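Local structure of beta-N-acetylglucosaminidase-like protein Glycoside hydrolase family 20 (6YHH) at residues 423-428 / 472-477; 141-146 / 427-432; 283-288 / 327-332; 289-294 / 346-351. The protein probably hydrolyses terminal N-acetylglucosamine residues from chitin-derived oligosaccharides, as a chitobiase of glycoside hydrolase family 20. All coordinates share one frame; numbering follows the deposited sequence.

Contact 1 of 4, residues 423-428 / 472-477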
loop_
_atom_site.group_PDB
_atom_site.type_symbol
_atom_site.label_atom_id
_atom_site.label_comp_id
_atom_site.label_asym_id
_atom_site.label_seq_id
_atom_site.Cartn_x
_atom_site.Cartn_y
_atom_site.Cartn_z
ATOM N N HIS A 423 11.044 23.734 8.583
ATOM C CA HIS A 423 9.643 23.848 8.274
ATOM C C HIS A 423 8.754 24.262 9.479
ATOM O O HIS A 423 7.844 25.063 9.328
ATOM C CB HIS A 423 9.150 22.509 7.642
ATOM C CG HIS A 423 9.922 22.126 6.458
ATOM N ND1 HIS A 423 10.055 22.947 5.366
ATOM C CD2 HIS A 423 10.529 20.959 6.134
ATOM C CE1 HIS A 423 10.784 22.329 4.452
ATOM N NE2 HIS A 423 11.086 21.133 4.899
ATOM N N TYR A 424 9.086 23.720 10.673
ATOM C CA TYR A 424 8.280 23.974 11.862
ATOM C C TYR A 424 8.322 25.400 12.273
ATOM O O TYR A 424 7.312 25.922 12.735
ATOM C CB TYR A 424 8.801 23.101 12.995
ATOM C CG TYR A 424 7.969 23.127 14.261
ATOM C CD1 TYR A 424 6.632 22.846 14.215
ATOM C CD2 TYR A 424 8.545 23.521 15.457
ATOM C CE1 TYR A 424 5.883 22.833 15.375
ATOM C CE2 TYR A 424 7.839 23.547 16.633
ATOM C CZ TYR A 424 6.512 23.221 16.603
ATOM O OH TYR A 424 5.785 23.235 17.737
ATOM N N LEU A 425 9.454 26.054 12.045
ATOM C CA LEU A 425 9.626 27.473 12.507
ATOM C C LEU A 425 9.301 28.441 11.421
ATOM O O LEU A 425 9.242 29.641 11.647
ATOM C CB LEU A 425 11.017 27.653 13.002
ATOM C CG LEU A 425 11.279 26.753 14.240
ATOM C CD1 LEU A 425 12.727 26.919 14.679
ATOM C CD2 LEU A 425 10.258 26.915 15.393
ATOM N N ASN A 426 8.920 27.951 10.233
ATOM C CA ASN A 426 8.539 28.838 9.175
ATOM C C ASN A 426 7.108 29.350 9.393
ATOM O O ASN A 426 6.182 28.589 9.436
ATOM C CB ASN A 426 8.541 28.028 7.866
ATOM C CG ASN A 426 8.314 28.858 6.614
ATOM O OD1 ASN A 426 9.102 29.758 6.317
ATOM N ND2 ASN A 426 7.300 28.474 5.789
ATOM N N ASP A 427 6.871 30.635 9.473
ATOM C CA ASP A 427 5.534 31.113 9.892
ATOM C C ASP A 427 4.905 31.951 8.798
ATOM O O ASP A 427 5.579 32.873 8.258
ATOM C CB ASP A 427 5.720 31.940 11.152
ATOM C CG ASP A 427 4.423 32.203 11.890
ATOM O OD1 ASP A 427 3.550 32.875 11.366
ATOM O OD2 ASP A 427 4.248 31.666 12.945
ATOM N N PRO A 428 3.674 31.685 8.438
ATOM C CA PRO A 428 3.054 32.492 7.397
ATOM C C PRO A 428 2.945 33.988 7.770
ATOM O O PRO A 428 2.808 34.847 6.855
ATOM C CB PRO A 428 1.683 31.870 7.255
ATOM C CG PRO A 428 1.846 30.454 7.773
ATOM C CD PRO A 428 2.798 30.590 8.897
ATOM N N ALA A 472 1.589 20.932 9.974
ATOM C CA ALA A 472 0.204 21.000 10.398
ATOM C C ALA A 472 0.110 21.761 11.696
ATOM O O ALA A 472 -0.825 22.539 11.904
ATOM C CB ALA A 472 -0.437 19.626 10.496
ATOM N N GLU A 473 1.034 21.460 12.628
ATOM C CA GLU A 473 1.009 22.184 13.916
ATOM C C GLU A 473 1.263 23.682 13.742
ATOM O O GLU A 473 0.531 24.563 14.302
ATOM C CB GLU A 473 1.978 21.596 14.897
ATOM C CG GLU A 473 2.139 22.463 16.153
ATOM C CD GLU A 473 2.578 21.623 17.315
ATOM O OE1 GLU A 473 3.757 21.696 17.725
ATOM O OE2 GLU A 473 1.754 20.752 17.742
ATOM N N ARG A 474 2.217 24.038 12.896
ATOM C CA ARG A 474 2.399 25.464 12.609
ATOM C C ARG A 474 1.164 26.147 12.047
ATOM O O ARG A 474 0.898 27.328 12.318
ATOM C CB ARG A 474 3.602 25.705 11.703
ATOM C CG ARG A 474 3.907 27.179 11.367
ATOM C CD ARG A 474 4.124 28.104 12.570
ATOM N NE ARG A 474 5.135 27.507 13.409
ATOM C CZ ARG A 474 4.995 27.213 14.703
ATOM N NH1 ARG A 474 3.932 27.527 15.458
ATOM N NH2 ARG A 474 5.972 26.579 15.242
ATOM N N LEU A 475 0.390 25.453 11.258
ATOM C CA LEU A 475 -0.705 26.061 10.570
ATOM C C LEU A 475 -1.963 26.115 11.449
ATOM O O LEU A 475 -2.834 26.929 11.181
ATOM C CB LEU A 475 -0.972 25.310 9.258
ATOM C CG LEU A 475 0.205 25.437 8.282
ATOM C CD1 LEU A 475 -0.138 24.600 7.034
ATOM C CD2 LEU A 475 0.630 26.866 7.978
ATOM N N TRP A 476 -2.030 25.275 12.487
ATOM C CA TRP A 476 -3.231 25.221 13.367
ATOM C C TRP A 476 -2.981 25.903 14.712
ATOM O O TRP A 476 -3.817 26.675 15.197
ATOM C CB TRP A 476 -3.624 23.741 13.583
ATOM C CG TRP A 476 -4.756 23.571 14.595
ATOM C CD1 TRP A 476 -4.663 23.714 15.940
ATOM C CD2 TRP A 476 -6.110 23.271 14.302
ATOM N NE1 TRP A 476 -5.923 23.550 16.518
ATOM C CE2 TRP A 476 -6.816 23.250 15.519
ATOM C CE3 TRP A 476 -6.808 22.978 13.118
ATOM C CZ2 TRP A 476 -8.188 23.025 15.595
ATOM C CZ3 TRP A 476 -8.190 22.747 13.207
ATOM C CH2 TRP A 476 -8.858 22.769 14.436
ATOM N N SER A 477 -1.874 25.557 15.352
ATOM C CA SER A 477 -1.646 25.898 16.755
ATOM C C SER A 477 -1.253 27.395 16.882
ATOM O O SER A 477 -0.961 28.111 15.918
ATOM C CB SER A 477 -0.509 25.076 17.324
ATOM O OG SER A 477 -0.889 23.691 17.417
#
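Tyr424, the last residue of helix 420-424, brings its ring and its carbonyl to helix 467-476 within the (beta/alpha)8-type barrel domain of this hydrolase. Its CG stands anti to the backbone N (chi1 -173°), which sends the ring alongside the second helix. Over the centre of one face lies NH2 of Arg474, a cation-pi contact in which CZ of Arg474 is 4.7 Å from the centroid of the Tyr424 ring. At the far end, OH of Tyr424 gives a short hydrogen bond of 2.5 Å to OE1 of Glu473, received on the anti lone pair; OE2 of Glu473 turns to Arg490, so the carboxylate joins the tyrosine to helix 484-497. Leu425 only brushes the guanidinium with CD2. Asn426 lays its carbonyl O 3.3 Å from CG of Arg474, a buried oxygen without a polar partner in the model, while its ND2 bonds Asn410. The Asp427 carboxylate is bound by Arg143, in a salt bridge, and by the backbone N of Met429; toward Arg474 it is merely a nearby charge, with no N-H pointing at it. Pro428 ends the segment by setting CG 3.8 Å from CD2 of Leu475. Bent at chi2 and chi3, Arg474 curls back to grip one oxygen side-on: NE donates a hydrogen bond of 2.8 Å to O of Tyr424, nearly along the C=O axis, and NH2 a second of 2.9 Å to the same O from above the carbonyl plane.

Contact 2 of 4, residues 141-146 / 427-432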
loop_
_atom_site.group_PDB
_atom_site.type_symbol
_atom_site.label_atom_id
_atom_site.label_comp_id
_atom_site.label_asym_id
_atom_site.label_seq_id
_atom_site.Cartn_x
_atom_site.Cartn_y
_atom_site.Cartn_z
ATOM N N PHE A 141 -9.309 25.511 18.041
ATOM C CA PHE A 141 -9.679 26.091 16.792
ATOM C C PHE A 141 -8.353 26.361 16.060
ATOM O O PHE A 141 -7.305 26.469 16.688
ATOM C CB PHE A 141 -10.432 27.460 17.015
ATOM C CG PHE A 141 -9.655 28.445 17.929
ATOM C CD1 PHE A 141 -9.800 28.416 19.281
ATOM C CD2 PHE A 141 -8.688 29.302 17.395
ATOM C CE1 PHE A 141 -9.061 29.253 20.117
ATOM C CE2 PHE A 141 -7.983 30.193 18.194
ATOM C CZ PHE A 141 -8.181 30.148 19.575
ATOM N N PRO A 142 -8.435 26.524 14.714
ATOM C CA PRO A 142 -7.225 26.770 13.978
ATOM C C PRO A 142 -6.763 28.236 13.931
ATOM O O PRO A 142 -7.586 29.162 13.740
ATOM C CB PRO A 142 -7.628 26.324 12.524
ATOM C CG PRO A 142 -9.088 26.573 12.444
ATOM C CD PRO A 142 -9.583 26.319 13.834
ATOM N N ARG A 143 -5.443 28.438 13.897
ATOM C CA ARG A 143 -4.872 29.736 13.655
ATOM C C ARG A 143 -5.098 30.258 12.267
ATOM O O ARG A 143 -5.448 31.462 12.095
ATOM C CB ARG A 143 -3.361 29.704 13.974
ATOM C CG ARG A 143 -2.662 31.063 13.836
ATOM C CD ARG A 143 -1.169 30.953 14.156
ATOM N NE ARG A 143 -0.546 32.232 13.841
ATOM C CZ ARG A 143 0.748 32.356 13.499
ATOM N NH1 ARG A 143 1.544 31.297 13.435
ATOM N NH2 ARG A 143 1.257 33.524 13.141
ATOM N N PHE A 144 -4.984 29.404 11.223
ATOM C CA PHE A 144 -5.179 29.823 9.838
ATOM C C PHE A 144 -6.249 28.980 9.239
ATOM O O PHE A 144 -6.363 27.750 9.575
ATOM C CB PHE A 144 -3.880 29.610 8.993
ATOM C CG PHE A 144 -2.729 30.485 9.422
ATOM C CD1 PHE A 144 -2.722 31.833 9.063
ATOM C CD2 PHE A 144 -1.661 29.998 10.182
ATOM C CE1 PHE A 144 -1.668 32.657 9.489
ATOM C CE2 PHE A 144 -0.626 30.824 10.569
ATOM C CZ PHE A 144 -0.635 32.156 10.199
ATOM N N THR A 145 -6.949 29.570 8.296
ATOM C CA THR A 145 -8.008 28.827 7.634
ATOM C C THR A 145 -7.577 27.870 6.468
ATOM O O THR A 145 -8.309 26.941 6.167
ATOM C CB THR A 145 -9.154 29.800 7.135
ATOM O OG1 THR A 145 -10.365 29.071 6.931
ATOM C CG2 THR A 145 -8.793 30.531 5.870
ATOM N N TRP A 146 -6.439 28.147 5.833
ATOM C CA TRP A 146 -5.906 27.374 4.704
ATOM C C TRP A 146 -4.742 26.611 5.238
ATOM O O TRP A 146 -3.740 27.184 5.557
ATOM C CB TRP A 146 -5.489 28.338 3.567
ATOM C CG TRP A 146 -5.044 27.646 2.336
ATOM C CD1 TRP A 146 -4.020 26.711 2.216
ATOM C CD2 TRP A 146 -5.604 27.808 1.037
ATOM N NE1 TRP A 146 -3.902 26.306 0.897
ATOM C CE2 TRP A 146 -4.887 26.911 0.157
ATOM C CE3 TRP A 146 -6.662 28.556 0.535
ATOM C CZ2 TRP A 146 -5.142 26.870 -1.187
ATOM C CZ3 TRP A 146 -6.956 28.467 -0.815
ATOM C CH2 TRP A 146 -6.169 27.621 -1.654
ATOM N N ASP A 427 6.871 30.635 9.473
ATOM C CA ASP A 427 5.534 31.113 9.892
ATOM C C ASP A 427 4.905 31.951 8.798
ATOM O O ASP A 427 5.579 32.873 8.258
ATOM C CB ASP A 427 5.720 31.940 11.152
ATOM C CG ASP A 427 4.423 32.203 11.890
ATOM O OD1 ASP A 427 3.550 32.875 11.366
ATOM O OD2 ASP A 427 4.248 31.666 12.945
ATOM N N PRO A 428 3.674 31.685 8.438
ATOM C CA PRO A 428 3.054 32.492 7.397
ATOM C C PRO A 428 2.945 33.988 7.770
ATOM O O PRO A 428 2.808 34.847 6.855
ATOM C CB PRO A 428 1.683 31.870 7.255
ATOM C CG PRO A 428 1.846 30.454 7.773
ATOM C CD PRO A 428 2.798 30.590 8.897
ATOM N N MET A 429 2.969 34.295 9.066
ATOM C CA MET A 429 2.963 35.701 9.540
ATOM C C MET A 429 4.338 36.277 9.578
ATOM O O MET A 429 5.240 35.822 10.322
ATOM C CB MET A 429 2.340 35.850 10.927
ATOM C CG MET A 429 2.149 37.300 11.388
ATOM S SD MET A 429 0.752 38.090 10.567
ATOM C CE MET A 429 -0.570 36.987 11.209
ATOM N N PRO A 430 4.552 37.278 8.730
ATOM C CA PRO A 430 5.911 37.847 8.720
ATOM C C PRO A 430 6.199 38.643 9.996
ATOM O O PRO A 430 5.246 39.140 10.653
ATOM C CB PRO A 430 5.885 38.802 7.511
ATOM C CG PRO A 430 4.437 39.260 7.435
ATOM C CD PRO A 430 3.624 38.031 7.852
ATOM N N LYS A 431 7.491 38.704 10.342
ATOM C CA LYS A 431 8.028 39.554 11.444
ATOM C C LYS A 431 8.394 40.948 10.902
ATOM O O LYS A 431 8.723 41.112 9.713
ATOM C CB LYS A 431 9.276 38.913 12.088
ATOM N N GLY A 432 8.280 41.946 11.774
ATOM C CA GLY A 432 8.628 43.333 11.460
ATOM C C GLY A 432 8.106 43.945 10.165
ATOM O O GLY A 432 8.815 44.769 9.560
#
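From CB, which points toward the 427-432 loop, Arg143 carries CG anti to its backbone N (chi1 -176°) and runs fully extended to NE. On the way CG lies over the rim of one face of the Phe144 ring, whose CE2 in turn covers a face of the guanidinium. The tip meets Asp427 end-on. NH1 donates to OD2 of Asp427 at 2.8 Å, almost straight at 172° and in the guanidinium plane, whereas NH2 reaches OD1 of Asp427 at 3.0 Å along a more bent, tilted path; both oxygens offer their syn lone pairs. Through this two-pronged salt bridge the linker from strand 131-140 to strand 146-152, the first strand of the catalytic barrel, is joined to the loop after helix 420-424. OD1 of Asp427 also closes an Asx turn, taking the backbone N of Met429 at 2.8 Å on its anti lone pair. An alanine here would remove the carboxylate, and would probably loosen both the hold on Arg143 and the turn into Met429. NH2 of Arg143 further touches CB of Met429 at 3.4 Å. CG of Pro428 makes an off-centre CH-pi contact with the Phe144 ring, 4.2 Å from its centroid.

Contact 3 of 4, residues 283-288 / 327-332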
loop_
_atom_site.group_PDB
_atom_site.type_symbol
_atom_site.label_atom_id
_atom_site.label_comp_id
_atom_site.label_asym_id
_atom_site.label_seq_id
_atom_site.Cartn_x
_atom_site.Cartn_y
_atom_site.Cartn_z
ATOM N N THR A 283 6.150 27.067 -23.665
ATOM C CA THR A 283 5.273 28.036 -23.049
ATOM C C THR A 283 4.086 28.278 -23.977
ATOM O O THR A 283 4.248 28.554 -25.212
ATOM C CB THR A 283 6.008 29.422 -22.834
ATOM O OG1 THR A 283 7.268 29.231 -22.201
ATOM C CG2 THR A 283 5.231 30.372 -21.965
ATOM N N LEU A 284 2.898 28.318 -23.402
ATOM C CA LEU A 284 1.714 28.712 -24.182
ATOM C C LEU A 284 1.803 30.125 -24.721
ATOM O O LEU A 284 2.379 31.004 -24.090
ATOM C CB LEU A 284 0.491 28.643 -23.304
ATOM C CG LEU A 284 -0.035 27.241 -23.089
ATOM C CD1 LEU A 284 0.739 25.969 -23.315
ATOM C CD2 LEU A 284 -1.278 27.224 -22.168
ATOM N N ASP A 285 1.222 30.305 -25.897
ATOM C CA ASP A 285 1.272 31.588 -26.622
ATOM C C ASP A 285 0.100 32.463 -26.257
ATOM O O ASP A 285 -1.039 32.238 -26.710
ATOM C CB ASP A 285 1.361 31.334 -28.151
ATOM C CG ASP A 285 1.417 32.598 -28.983
ATOM O OD1 ASP A 285 1.331 33.732 -28.461
ATOM O OD2 ASP A 285 1.549 32.429 -30.245
ATOM N N PRO A 286 0.365 33.555 -25.510
ATOM C CA PRO A 286 -0.742 34.406 -25.069
ATOM C C PRO A 286 -1.275 35.369 -26.167
ATOM O O PRO A 286 -2.225 36.102 -25.861
ATOM C CB PRO A 286 -0.102 35.234 -23.983
ATOM C CG PRO A 286 1.320 35.428 -24.438
ATOM C CD PRO A 286 1.656 34.115 -25.115
ATOM N N SER A 287 -0.642 35.324 -27.330
ATOM C CA SER A 287 -1.088 36.116 -28.488
ATOM C C SER A 287 -2.003 35.337 -29.381
ATOM O O SER A 287 -2.611 35.917 -30.319
ATOM C CB SER A 287 0.155 36.641 -29.210
ATOM O OG SER A 287 0.735 35.742 -30.105
ATOM N N ASN A 288 -2.137 34.031 -29.167
ATOM C CA ASN A 288 -2.850 33.189 -30.111
ATOM C C ASN A 288 -4.239 32.984 -29.582
ATOM O O ASN A 288 -4.431 32.419 -28.504
ATOM C CB ASN A 288 -2.112 31.830 -30.245
ATOM C CG ASN A 288 -2.688 30.915 -31.297
ATOM O OD1 ASN A 288 -3.867 31.015 -31.707
ATOM N ND2 ASN A 288 -1.868 29.972 -31.735
ATOM N N PRO A 327 8.347 37.359 -32.854
ATOM C CA PRO A 327 7.911 38.677 -33.315
ATOM C C PRO A 327 6.403 38.991 -33.150
ATOM O O PRO A 327 6.052 40.115 -32.839
ATOM C CB PRO A 327 8.277 38.600 -34.815
ATOM C CG PRO A 327 9.310 37.606 -34.916
ATOM C CD PRO A 327 8.955 36.566 -33.927
ATOM N N LYS A 328 5.536 37.987 -33.279
ATOM C CA LYS A 328 4.114 38.135 -33.051
ATOM C C LYS A 328 3.766 38.449 -31.634
ATOM O O LYS A 328 2.860 39.243 -31.392
ATOM C CB LYS A 328 3.329 36.913 -33.464
ATOM C CG LYS A 328 3.387 36.752 -34.962
ATOM C CD LYS A 328 2.831 35.457 -35.490
ATOM C CE LYS A 328 2.347 35.694 -36.928
ATOM N NZ LYS A 328 2.372 34.434 -37.673
ATOM N N ILE A 329 4.441 37.803 -30.679
ATOM C CA ILE A 329 4.199 38.068 -29.272
ATOM C C ILE A 329 4.721 39.473 -28.971
ATOM O O ILE A 329 4.124 40.224 -28.222
ATOM C CB ILE A 329 4.860 36.972 -28.408
ATOM C CG1 ILE A 329 4.131 35.633 -28.718
ATOM C CG2 ILE A 329 4.838 37.338 -26.903
ATOM C CD1 ILE A 329 4.644 34.399 -28.004
ATOM N N GLN A 330 5.859 39.853 -29.568
ATOM C CA GLN A 330 6.339 41.236 -29.381
ATOM C C GLN A 330 5.381 42.278 -29.925
ATOM O O GLN A 330 5.174 43.303 -29.248
ATOM C CB GLN A 330 7.751 41.382 -29.953
ATOM C CG GLN A 330 8.802 40.502 -29.280
ATOM C CD GLN A 330 8.778 40.607 -27.772
ATOM O OE1 GLN A 330 8.583 39.602 -27.056
ATOM N NE2 GLN A 330 8.938 41.835 -27.254
ATOM N N GLU A 331 4.778 42.061 -31.086
ATOM C CA GLU A 331 3.727 42.982 -31.569
ATOM C C GLU A 331 2.539 43.044 -30.655
ATOM O O GLU A 331 1.925 44.099 -30.485
ATOM C CB GLU A 331 3.242 42.616 -32.960
ATOM C CG GLU A 331 4.085 43.058 -34.127
ATOM C CD GLU A 331 4.254 44.566 -34.194
ATOM O OE1 GLU A 331 3.250 45.258 -34.508
ATOM O OE2 GLU A 331 5.357 45.027 -33.872
ATOM N N PHE A 332 2.165 41.889 -30.067
ATOM C CA PHE A 332 1.018 41.829 -29.179
ATOM C C PHE A 332 1.292 42.626 -27.916
ATOM O O PHE A 332 0.394 43.275 -27.363
ATOM C CB PHE A 332 0.787 40.347 -28.847
ATOM C CG PHE A 332 -0.456 40.086 -28.084
ATOM C CD1 PHE A 332 -1.666 39.890 -28.739
ATOM C CD2 PHE A 332 -0.417 40.016 -26.725
ATOM C CE1 PHE A 332 -2.814 39.679 -28.028
ATOM C CE2 PHE A 332 -1.552 39.735 -26.000
ATOM C CZ PHE A 332 -2.752 39.591 -26.658
#
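OD1 of Asp285 is held by two donors from Ser287: the backbone N at 2.8 Å, coming from above the carboxylate plane, and OG at 2.7 Å on the syn lone pair. The first bond makes an Asx turn, and the same residues form a type I beta turn from Asp285 to Asn288 that leads the chain into helix 289-302 of the barrel domain, with Asn288 as its N-cap. To reach the oxygen, OG of Ser287 takes the crowded position between backbone N and carbonyl carbon (chi1 83°). The turn rests on helix 327-335. Ile329 slides past the aspartate in the opposite direction and brings CG1 to 3.4 Å from OD1 of Asp285, so the oxygen that accepts both hydrogen bonds is also packed against hydrocarbon. Replacing Asp285 by an alanine would remove both bonds to Ser287 and would probably loosen the Asx turn and thin the packing against CG1 and CD1 of Ile329. Pro286 lies across Ile329 at about a right angle, leaning also on Trp323 and Leu344. One helical turn beyond Ile329, Phe332 presents a ring face to the backbone: CA of Ser287 stands over its centre in a CH-pi contact, 3.9 Å from the Phe332 centroid.

Contact 4 of 4, residues 289-294 / 346-351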
loop_
_atom_site.group_PDB
_atom_site.type_symbol
_atom_site.label_atom_id
_atom_site.label_comp_id
_atom_site.label_asym_id
_atom_site.label_seq_id
_atom_site.Cartn_x
_atom_site.Cartn_y
_atom_site.Cartn_z
ATOM N N PRO A 289 -5.279 33.343 -30.366
ATOM C CA PRO A 289 -6.631 33.143 -29.915
ATOM C C PRO A 289 -6.993 31.681 -29.629
ATOM O O PRO A 289 -7.862 31.420 -28.740
ATOM C CB PRO A 289 -7.496 33.682 -31.090
ATOM C CG PRO A 289 -6.586 34.478 -31.917
ATOM C CD PRO A 289 -5.204 33.942 -31.726
ATOM N N LYS A 290 -6.308 30.734 -30.264
ATOM C CA LYS A 290 -6.566 29.345 -30.034
ATOM C C LYS A 290 -6.130 28.912 -28.644
ATOM O O LYS A 290 -6.794 28.051 -28.027
ATOM C CB LYS A 290 -5.906 28.459 -31.135
ATOM C CG LYS A 290 -6.511 27.056 -31.167
ATOM C CD LYS A 290 -5.924 26.180 -32.300
ATOM C CE LYS A 290 -6.771 24.884 -32.394
ATOM N NZ LYS A 290 -6.301 23.860 -33.342
ATOM N N THR A 291 -5.125 29.561 -28.098
ATOM C CA THR A 291 -4.714 29.255 -26.692
ATOM C C THR A 291 -5.906 29.467 -25.729
ATOM O O THR A 291 -6.211 28.608 -24.908
ATOM C CB THR A 291 -3.557 30.186 -26.278
ATOM O OG1 THR A 291 -2.446 30.003 -27.162
ATOM C CG2 THR A 291 -3.165 29.995 -24.865
ATOM N N TYR A 292 -6.614 30.606 -25.851
ATOM C CA TYR A 292 -7.750 30.915 -25.003
ATOM C C TYR A 292 -8.938 30.023 -25.294
ATOM O O TYR A 292 -9.634 29.593 -24.360
ATOM C CB TYR A 292 -8.070 32.418 -25.119
ATOM C CG TYR A 292 -6.904 33.286 -24.713
ATOM C CD1 TYR A 292 -6.559 33.436 -23.383
ATOM C CD2 TYR A 292 -6.118 33.921 -25.677
ATOM C CE1 TYR A 292 -5.476 34.195 -23.018
ATOM C CE2 TYR A 292 -5.009 34.662 -25.328
ATOM C CZ TYR A 292 -4.707 34.833 -24.005
ATOM O OH TYR A 292 -3.625 35.635 -23.640
ATOM N N LYS A 293 -9.182 29.703 -26.559
ATOM C CA LYS A 293 -10.228 28.775 -26.952
ATOM C C LYS A 293 -10.051 27.412 -26.295
ATOM O O LYS A 293 -11.011 26.883 -25.695
ATOM C CB LYS A 293 -10.309 28.650 -28.462
ATOM C CG LYS A 293 -11.448 27.733 -28.909
ATOM C CD LYS A 293 -11.649 27.666 -30.409
ATOM C CE LYS A 293 -12.746 26.653 -30.769
ATOM N N ILE A 294 -8.848 26.835 -26.402
ATOM C CA ILE A 294 -8.600 25.529 -25.862
ATOM C C ILE A 294 -8.705 25.571 -24.327
ATOM O O ILE A 294 -9.305 24.701 -23.705
ATOM C CB ILE A 294 -7.212 25.005 -26.294
ATOM C CG1 ILE A 294 -7.335 24.610 -27.812
ATOM C CG2 ILE A 294 -6.848 23.773 -25.502
ATOM C CD1 ILE A 294 -6.026 24.380 -28.457
ATOM N N THR A 346 0.393 38.409 -16.755
ATOM C CA THR A 346 -0.758 38.829 -15.950
ATOM C C THR A 346 -1.954 39.114 -16.870
ATOM O O THR A 346 -3.083 38.767 -16.550
ATOM C CB THR A 346 -0.391 40.095 -15.177
ATOM O OG1 THR A 346 0.630 39.767 -14.182
ATOM C CG2 THR A 346 -1.657 40.657 -14.438
ATOM N N TYR A 347 -1.706 39.767 -18.014
ATOM C CA TYR A 347 -2.796 39.899 -19.017
ATOM C C TYR A 347 -3.441 38.553 -19.417
ATOM O O TYR A 347 -4.662 38.385 -19.421
ATOM C CB TYR A 347 -2.243 40.571 -20.237
ATOM C CG TYR A 347 -3.224 40.658 -21.370
ATOM C CD1 TYR A 347 -3.343 39.660 -22.253
ATOM C CD2 TYR A 347 -4.051 41.787 -21.522
ATOM C CE1 TYR A 347 -4.290 39.689 -23.256
ATOM C CE2 TYR A 347 -4.993 41.842 -22.550
ATOM C CZ TYR A 347 -5.099 40.787 -23.404
ATOM O OH TYR A 347 -6.012 40.755 -24.476
ATOM N N PHE A 348 -2.566 37.587 -19.731
ATOM C CA PHE A 348 -2.970 36.209 -20.059
ATOM C C PHE A 348 -3.804 35.626 -18.929
ATOM O O PHE A 348 -4.875 35.134 -19.155
ATOM C CB PHE A 348 -1.687 35.370 -20.304
ATOM C CG PHE A 348 -1.927 33.912 -20.317
ATOM C CD1 PHE A 348 -2.444 33.261 -21.442
ATOM C CD2 PHE A 348 -1.684 33.155 -19.168
ATOM C CE1 PHE A 348 -2.691 31.875 -21.433
ATOM C CE2 PHE A 348 -1.915 31.769 -19.161
ATOM C CZ PHE A 348 -2.422 31.142 -20.291
ATOM N N THR A 349 -3.304 35.700 -17.712
ATOM C CA THR A 349 -3.994 35.254 -16.518
ATOM C C THR A 349 -5.384 35.883 -16.331
ATOM O O THR A 349 -6.387 35.194 -16.060
ATOM C CB THR A 349 -3.145 35.523 -15.255
ATOM O OG1 THR A 349 -1.893 34.820 -15.389
ATOM C CG2 THR A 349 -3.861 35.108 -14.002
ATOM N N MET A 350 -5.460 37.191 -16.609
ATOM C CA MET A 350 -6.741 37.910 -16.476
ATOM C C MET A 350 -7.710 37.606 -17.596
ATOM O O MET A 350 -8.940 37.814 -17.384
ATOM C CB MET A 350 -6.511 39.431 -16.311
ATOM C CG MET A 350 -5.954 39.768 -14.915
ATOM S SD MET A 350 -6.942 39.156 -13.545
ATOM C CE MET A 350 -8.520 39.856 -14.098
ATOM N N GLN A 351 -7.234 37.040 -18.711
ATOM C CA GLN A 351 -8.126 36.490 -19.722
ATOM C C GLN A 351 -8.815 35.187 -19.230
ATOM O O GLN A 351 -9.906 34.819 -19.652
ATOM C CB GLN A 351 -7.464 36.263 -21.092
ATOM C CG GLN A 351 -6.753 37.419 -21.680
ATOM C CD GLN A 351 -7.529 38.689 -21.577
ATOM O OE1 GLN A 351 -7.132 39.648 -20.857
ATOM N NE2 GLN A 351 -8.631 38.713 -22.252
#
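A chi1 of -59° sets CG of Tyr292 anti to its carbonyl carbon, and a chi1 of 166° sets CG of Phe348 anti to its backbone N; together they swing the two rings into the space between their helices. These are helix 289-302 and helix 341-358 of the (beta/alpha)8-type catalytic domain, packed side by side with segment axes 11.4 Å apart at their closest and inclined by 40°. At such a separation large side chains do the bridging, and Tyr292 is the residue most covered by the contact. Its ring and that of Phe348 meet obliquely, with planes at 46°, and CE1 of Tyr292 comes to 3.5 Å from CD1 of Phe348. The phenol oxygen of Tyr292 lies at the edge of the Phe348 ring, near its plane, 3.4 Å from CD1 of Phe348. That oxygen is also hydrogen-bonded to the carbonyl O of Pro286, in the turn preceding its own helix, which fixes the tip of the tyrosine. Gln351 packs its aliphatic part obliquely on the tyrosine, bringing CB to 3.5 Å from CE1 of Tyr292. Thr291 adds a smaller contact of its own: while its OG1 bonds the carbonyl O of Asp285, its side chain crosses that of Phe348 at about a right angle, and the methyl CG2 of Thr291 meets the ring edge 3.9 Å from CE1 of Phe348.

From the N terminus, the chain first enters contact 2 at 141-146, a link closed 281 residues later at 427-432. Within that long span lie contacts 3 and 4, whose segments alternate: 283-288 and 289-294 run on directly, then 327-332 closes contact 3 and 346-351 closes contact 4. Those two touch, joining a loop and three helices at one side of the catalytic domain. Contact 1 starts where contact 2 ends, sharing Asp427 and Pro428, and closes at 472-477, whose backbone returns to Arg143 and Phe144. Contacts 1 and 2 thus tie the barrel's entry to the loop after helix 420-424 and to helix 467-476, with centres 34 to 41 Å from those of the other pair.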